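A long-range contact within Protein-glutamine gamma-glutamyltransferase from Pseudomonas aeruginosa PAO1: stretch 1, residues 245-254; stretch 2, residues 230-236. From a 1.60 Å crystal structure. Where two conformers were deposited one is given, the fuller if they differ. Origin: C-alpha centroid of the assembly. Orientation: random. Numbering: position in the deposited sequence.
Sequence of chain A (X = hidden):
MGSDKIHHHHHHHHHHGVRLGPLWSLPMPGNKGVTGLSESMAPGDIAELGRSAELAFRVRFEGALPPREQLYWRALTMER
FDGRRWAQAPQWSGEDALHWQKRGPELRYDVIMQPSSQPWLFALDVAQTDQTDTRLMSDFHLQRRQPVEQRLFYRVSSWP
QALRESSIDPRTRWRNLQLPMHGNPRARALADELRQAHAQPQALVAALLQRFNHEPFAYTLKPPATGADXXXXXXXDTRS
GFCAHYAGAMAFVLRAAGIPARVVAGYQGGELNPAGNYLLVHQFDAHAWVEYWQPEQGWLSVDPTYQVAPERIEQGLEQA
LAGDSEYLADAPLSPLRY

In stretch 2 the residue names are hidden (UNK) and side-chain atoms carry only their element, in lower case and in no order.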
# COMPACT_ATOMS: atom_id res chain seq x y z
N HIS A 245 10.00 3.12 -3.63
CA HIS A 245 10.77 4.31 -3.29
C HIS A 245 9.85 5.38 -2.71
O HIS A 245 10.14 6.01 -1.65
CB HIS A 245 11.53 4.90 -4.50
CG HIS A 245 12.57 4.01 -5.05
ND1 HIS A 245 12.27 2.94 -5.85
CD2 HIS A 245 13.91 4.05 -4.90
CE1 HIS A 245 13.41 2.34 -6.18
NE2 HIS A 245 14.43 3.01 -5.63
N TYR A 246 8.73 5.70 -3.38
CA TYR A 246 7.87 6.77 -3.01
C TYR A 246 7.13 6.43 -1.70
O TYR A 246 7.06 7.23 -0.81
CB TYR A 246 6.83 7.09 -4.10
CG TYR A 246 7.48 7.75 -5.30
CD1 TYR A 246 8.02 7.02 -6.34
CD2 TYR A 246 7.58 9.12 -5.34
CE1 TYR A 246 8.72 7.61 -7.37
CE2 TYR A 246 8.25 9.73 -6.39
CZ TYR A 246 8.80 9.00 -7.40
OH TYR A 246 9.45 9.67 -8.42
N ALA A 247 6.58 5.22 -1.65
CA ALA A 247 5.80 4.81 -0.47
C ALA A 247 6.70 4.75 0.78
O ALA A 247 6.31 5.23 1.83
CB ALA A 247 5.11 3.49 -0.69
N GLY A 248 7.85 4.10 0.64
CA GLY A 248 8.81 3.93 1.75
C GLY A 248 9.33 5.25 2.19
O GLY A 248 9.36 5.56 3.41
N ALA A 249 9.67 6.14 1.25
CA ALA A 249 10.20 7.45 1.67
C ALA A 249 9.14 8.29 2.34
O ALA A 249 9.40 8.96 3.38
CB ALA A 249 10.80 8.22 0.52
N MET A 250 7.90 8.27 1.84
CA MET A 250 6.85 9.03 2.46
C MET A 250 6.57 8.48 3.86
O MET A 250 6.39 9.28 4.81
CB MET A 250 5.54 9.00 1.68
CG MET A 250 4.50 9.90 2.21
SD MET A 250 2.99 9.90 1.19
CE MET A 250 1.98 11.12 2.02
N ALA A 251 6.48 7.15 4.00
CA ALA A 251 6.22 6.58 5.32
C ALA A 251 7.35 6.95 6.30
O ALA A 251 7.08 7.27 7.47
CB ALA A 251 6.02 5.10 5.24
N PHE A 252 8.60 6.90 5.84
CA PHE A 252 9.77 7.29 6.65
C PHE A 252 9.60 8.70 7.18
O PHE A 252 9.73 8.93 8.40
CB PHE A 252 11.05 7.17 5.85
CG PHE A 252 12.28 7.50 6.64
CD1 PHE A 252 12.61 8.82 6.92
CD2 PHE A 252 13.08 6.49 7.10
CE1 PHE A 252 13.72 9.11 7.69
CE2 PHE A 252 14.22 6.77 7.88
CZ PHE A 252 14.54 8.09 8.14
N VAL A 253 9.32 9.65 6.28
CA VAL A 253 9.25 11.06 6.67
C VAL A 253 8.10 11.28 7.63
O VAL A 253 8.24 11.99 8.63
CB VAL A 253 9.18 12.00 5.45
CG1 VAL A 253 8.96 13.45 5.87
CG2 VAL A 253 10.44 11.87 4.65
N LEU A 254 6.94 10.62 7.40
CA LEU A 254 5.79 10.76 8.32
C LEU A 254 6.16 10.25 9.71
O LEU A 254 5.87 10.95 10.72
CB LEU A 254 4.56 10.05 7.76
CG LEU A 254 3.93 10.65 6.50
CD1 LEU A 254 2.77 9.80 6.05
CD2 LEU A 254 3.49 12.10 6.68
N UNK A 230 19.42 5.48 1.79
CA UNK A 230 18.60 5.28 0.58
C UNK A 230 17.44 6.25 0.48
O UNK A 230 16.99 6.64 -0.62
N UNK A 231 16.81 6.58 1.60
CA UNK A 231 15.71 7.51 1.57
C UNK A 231 16.24 8.89 1.19
O UNK A 231 15.66 9.60 0.36
c UNK A 231 13.86 8.60 2.96
c UNK A 231 14.36 6.16 3.19
c UNK A 231 14.94 7.53 2.91
N UNK A 232 17.32 9.34 1.83
CA UNK A 232 17.93 10.66 1.48
C UNK A 232 18.29 10.68 -0.02
O UNK A 232 18.02 11.70 -0.67
o UNK A 232 17.84 11.20 4.19
c UNK A 232 19.01 11.23 3.75
o UNK A 232 20.07 11.51 4.47
c UNK A 232 19.22 10.87 2.30
N UNK A 233 18.98 9.65 -0.47
CA UNK A 233 19.50 9.59 -1.87
C UNK A 233 18.33 9.74 -2.86
O UNK A 233 18.38 10.50 -3.85
o UNK A 233 22.20 7.22 -1.21
c UNK A 233 21.65 8.32 -1.32
o UNK A 233 22.00 9.36 -0.74
c UNK A 233 20.34 8.34 -2.12
N UNK A 234 17.24 9.01 -2.60
CA UNK A 234 16.05 9.11 -3.43
C UNK A 234 15.41 10.48 -3.33
O UNK A 234 15.11 11.10 -4.34
c UNK A 234 13.46 8.08 -5.05
c UNK A 234 12.62 8.55 -2.86
c UNK A 234 11.35 8.78 -3.38
c UNK A 234 13.70 8.23 -3.67
c UNK A 234 11.13 8.63 -4.74
c UNK A 234 12.20 8.32 -5.57
c UNK A 234 15.06 7.98 -3.09
N UNK A 235 15.14 11.01 -2.13
CA UNK A 235 14.37 12.27 -2.03
C UNK A 235 15.15 13.51 -2.55
O UNK A 235 14.51 14.45 -2.92
c UNK A 235 14.00 12.54 -0.57
c UNK A 235 12.71 11.92 1.48
c UNK A 235 12.90 11.66 -0.02
c UNK A 235 11.61 11.90 -0.79
N UNK A 236 16.47 13.50 -2.36
CA UNK A 236 17.26 14.77 -2.51
C UNK A 236 18.30 14.67 -3.63
O UNK A 236 18.82 15.71 -4.02
c UNK A 236 17.93 15.15 -1.19
c UNK A 236 17.12 14.33 1.03
c UNK A 236 15.05 16.15 1.05
c UNK A 236 16.22 14.36 2.09
c UNK A 236 15.18 15.25 2.08
c UNK A 236 15.94 16.12 -0.01
c UNK A 236 16.97 15.19 -0.03

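Stretch 2 is a helix that crosses the helix of residues 245-254 at -110°, with the two axes 9.9 Å apart at their closest. Its side chains can be read from their atoms, position by position.

Position 230 has backbone atoms and nothing beyond CA. It makes no contact with stretch 1. An atom set at the ideal CB site would find nothing of that stretch within 5.5 Å, so the partner helix does not itself require the absence of a side chain. With no CB at all, the residue is glycine, G230.

At position 231 three carbons follow CA, one of them bonded to the other two, and they lie against A249 and F252. Branching at CB with no further atoms means valine, V231. Its CA-to-CB bond points toward stretch 1, and chi1 is 174° (t). CG1 lies 3.9 Å from CB of A249, while CG2 lies 4.1 Å from CD2 of F252. Here the backbones also come near each other, with CA of V231 5.5 Å from CA of A249; the small alanine leaves little between the two main chains.

Position 232 carries two carbons, the second bonded to two oxygens, and touches nothing on stretch 1. This short carboxylate is aspartate, D232. Both of its carboxylate oxygens are hydrogen-bonded elsewhere in the structure.

Position 233 repeats the pattern of two carbons and two terminal oxygens, but lies out of reach of stretch 1 and is partly exposed. It is a second aspartate, D233.

At position 234 one carbon leads to a six-carbon ring that packs on H245, Y246 and A249. The ring bears no oxygen, which excludes tyrosine and identifies phenylalanine, F234. CB of H245 lies 3.6 Å from CE1 of F234, and the line from this CB to the ring centroid is 12° off the ring normal, a CH-pi contact over one face. The ring edge turns toward the face of Y246, with CZ of F234 3.5 Å from CE2 of Y246 and the planes at 86°. Also near the ring plane is CB of A249, 3.9 Å from CD2 of F234.

Position 235 has four carbons, forked at the second, and the fork reaches A249 and V253. This is leucine, L235. Its CA-to-CB bond points sideways, yet CD1 lies 3.9 Å from CG2 of V253 and CD2 4.0 Å from CB of A249.

Position 236 again has one carbon and a six-carbon ring without oxygen, out of reach of stretch 1. It is phenylalanine, F236.

The contact is mainly apolar and aromatic packing that buries 376 Å², with no hydrogen bond between the helices; the polar O of H245 also meets CE2 of F234 at 3.5 Å. A249 is its hub, since its methyl group touches V231, F234 and L235 together. F234 contributes the largest covered area, held by H245 over one face and by Y246 at its edge. F252 adds a contact to V231, and V253 one to L235.

Stretch 2, residues 230-236: GVDDFLF
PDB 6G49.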